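Local coordinates for adenylyltransferase thiF (Escherichia coli, PDB 1ZUD) that catalyses the ATP-dependent adenylation of the C-terminal glycine carboxylate of the sulfur carrier protein ThiS in thiamin biosynthesis, at the interface of chains A and B. Sequence-based numbering; all coordinates share one arbitrary frame. Chains: chain A, Adenylyltransferase thiF; chain B, ThiS protein.

The interface of chains A and B. Residues chain A 129, 150, 157, 170, 174; chain B 60-64.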
loop_
_atom_site.group_PDB
_atom_site.type_symbol
_atom_site.label_atom_id
_atom_site.label_comp_id
_atom_site.label_asym_id
_atom_site.label_seq_id
_atom_site.Cartn_x
_atom_site.Cartn_y
_atom_site.Cartn_z
ATOM N N MET A 129 -7.340 -21.280 4.372
ATOM C CA MET A 129 -6.294 -21.778 5.265
ATOM C C MET A 129 -5.658 -23.121 4.907
ATOM O O MET A 129 -4.453 -23.298 5.071
ATOM C CB MET A 129 -6.845 -21.865 6.693
ATOM C CG MET A 129 -5.791 -21.939 7.797
ATOM S SD MET A 129 -5.163 -20.333 8.335
ATOM C CE MET A 129 -5.886 -20.198 10.006
ATOM N N SER A 150 -3.025 -11.431 3.197
ATOM C CA SER A 150 -4.452 -11.720 3.129
ATOM C C SER A 150 -5.199 -10.397 3.343
ATOM O O SER A 150 -4.629 -9.404 3.842
ATOM C CB SER A 150 -4.873 -12.726 4.230
ATOM O OG SER A 150 -4.583 -12.210 5.551
ATOM N N GLN A 157 -3.390 -8.443 6.277
ATOM C CA GLN A 157 -2.308 -8.964 7.114
ATOM C C GLN A 157 -1.208 -9.422 6.168
ATOM O O GLN A 157 -1.497 -9.969 5.079
ATOM C CB GLN A 157 -2.745 -10.171 7.989
ATOM C CG GLN A 157 -4.014 -9.918 8.798
ATOM C CD GLN A 157 -4.548 -11.142 9.572
ATOM O OE1 GLN A 157 -4.322 -12.307 9.204
ATOM N NE2 GLN A 157 -5.301 -10.862 10.631
ATOM N N TYR A 170 4.062 -20.068 9.294
ATOM C CA TYR A 170 2.636 -19.734 9.259
ATOM C C TYR A 170 1.887 -20.561 10.309
ATOM O O TYR A 170 0.968 -20.068 10.996
ATOM C CB TYR A 170 2.095 -20.009 7.853
ATOM C CG TYR A 170 0.653 -19.557 7.647
ATOM C CD1 TYR A 170 0.345 -18.238 7.250
ATOM C CD2 TYR A 170 -0.417 -20.461 7.866
ATOM C CE1 TYR A 170 -1.011 -17.830 7.065
ATOM C CE2 TYR A 170 -1.736 -20.073 7.703
ATOM C CZ TYR A 170 -2.027 -18.752 7.305
ATOM O OH TYR A 170 -3.349 -18.359 7.236
ATOM N N TRP A 174 -0.748 -19.630 13.196
ATOM C CA TRP A 174 -2.091 -20.158 13.082
ATOM C C TRP A 174 -2.015 -21.677 13.195
ATOM O O TRP A 174 -1.801 -22.395 12.206
ATOM C CB TRP A 174 -2.702 -19.745 11.743
ATOM C CG TRP A 174 -2.761 -18.262 11.530
ATOM C CD1 TRP A 174 -2.140 -17.566 10.543
ATOM C CD2 TRP A 174 -3.422 -17.270 12.366
ATOM N NE1 TRP A 174 -2.350 -16.218 10.707
ATOM C CE2 TRP A 174 -3.133 -16.007 11.814
ATOM C CE3 TRP A 174 -4.218 -17.335 13.523
ATOM C CZ2 TRP A 174 -3.623 -14.802 12.374
ATOM C CZ3 TRP A 174 -4.705 -16.124 14.093
ATOM C CH2 TRP A 174 -4.402 -14.890 13.514
ATOM N N PHE B 60 -6.729 -10.805 18.078
ATOM C CA PHE B 60 -7.282 -10.589 16.727
ATOM C C PHE B 60 -7.496 -11.911 15.972
ATOM O O PHE B 60 -6.952 -12.932 16.339
ATOM C CB PHE B 60 -6.350 -9.652 15.898
ATOM C CG PHE B 60 -4.927 -10.123 15.804
ATOM C CD1 PHE B 60 -4.034 -9.886 16.854
ATOM C CD2 PHE B 60 -4.498 -10.867 14.700
ATOM C CE1 PHE B 60 -2.757 -10.376 16.817
ATOM C CE2 PHE B 60 -3.198 -11.369 14.651
ATOM C CZ PHE B 60 -2.332 -11.125 15.703
ATOM N N GLN B 61 -8.248 -11.849 14.881
ATOM C CA GLN B 61 -8.614 -13.014 14.096
ATOM C C GLN B 61 -7.788 -13.108 12.856
ATOM O O GLN B 61 -7.384 -12.096 12.272
ATOM C CB GLN B 61 -10.080 -12.912 13.635
ATOM C CG GLN B 61 -11.168 -13.370 14.606
ATOM C CD GLN B 61 -11.674 -14.784 14.278
ATOM O OE1 GLN B 61 -11.234 -15.768 14.882
ATOM N NE2 GLN B 61 -12.588 -14.886 13.298
ATOM N N VAL B 62 -7.631 -14.337 12.415
ATOM C CA VAL B 62 -6.910 -14.621 11.207
ATOM C C VAL B 62 -7.758 -14.196 10.031
ATOM O O VAL B 62 -8.998 -14.288 10.066
ATOM C CB VAL B 62 -6.587 -16.152 11.075
ATOM C CG1 VAL B 62 -7.887 -16.976 11.163
ATOM C CG2 VAL B 62 -5.859 -16.434 9.735
ATOM N N ILE B 63 -7.090 -13.675 9.006
ATOM C CA ILE B 63 -7.774 -13.322 7.773
ATOM C C ILE B 63 -7.102 -14.267 6.745
ATOM O O ILE B 63 -5.853 -14.328 6.646
ATOM C CB ILE B 63 -7.564 -11.816 7.468
ATOM C CG1 ILE B 63 -8.294 -10.977 8.557
ATOM C CG2 ILE B 63 -8.142 -11.459 6.087
ATOM C CD1 ILE B 63 -8.135 -9.464 8.326
ATOM N N ALA B 64 -7.912 -15.039 6.034
ATOM C CA ALA B 64 -7.409 -15.991 5.026
ATOM C C ALA B 64 -7.746 -15.597 3.589
ATOM O O ALA B 64 -7.163 -16.140 2.651
ATOM C CB ALA B 64 -7.965 -17.365 5.319
HETATM O O HOH W 1 -3.633 -15.739 6.457
#
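The backbone carbonyl oxygen of B:Ile63 is gripped by a hydroxyl and a water: OG of A:Ser150 donates to B:Ile63 O at 2.7 Å, from well above the carbonyl plane, and water 1 bridges the same oxygen to the phenol OH of A:Tyr170. B:Ile63 lies in the C-terminal tail of ThiS, a ubiquitin-like sulfur carrier, whose chain leaves strand 56-61 and runs across ThiF, a member of the HesA/MoeB/ThiF family of E1-like activating enzymes, with its Gly-Gly end leading onward towards the adenylation site.

The carboxamide of A:Gln157, on strand 155-161, reads the tail backbone with both ends. NE2 of A:Gln157 donates to B:Gln61 O at 2.9 Å, tilted little from that carbonyl plane, while A:Gln157 OE1 accepts a hydrogen bond from the backbone N of B:Ile63 at 3.1 Å, from above the plane of the carboxamide. An extended chain beyond CG (chi2 174°) carries the amide to this pair of backbone groups, and the two bonds restrain its rotation. CG1 of B:Ile63 lies against the same amide, and its CG2 packs on CB of A:Ser150.

B:Val62, one residue earlier in the tail, turns its side chain onto a face of the A:Trp174 indole. B:Val62 CB stands 3.3 Å from the centroid of the six-membered ring of A:Trp174, and B:Val62 CG2, anti to the backbone N, lies over its five-membered ring, 3.6 Å from the centroid. CH2 of A:Trp174, at the rim of the indole, meets CE2 of B:Phe60 at 3.9 Å. An alanine in place of A:Trp174 would probably leave B:Val62 without its aromatic cover and open a gap beside the tail. CE of A:Met129 meets CG2 of B:Val62 tip to tip at 3.8 Å. Within ThiF, CD1 of A:Trp174 lies over a face of the A:Tyr170 ring, whose edge is met by SD of A:Met129.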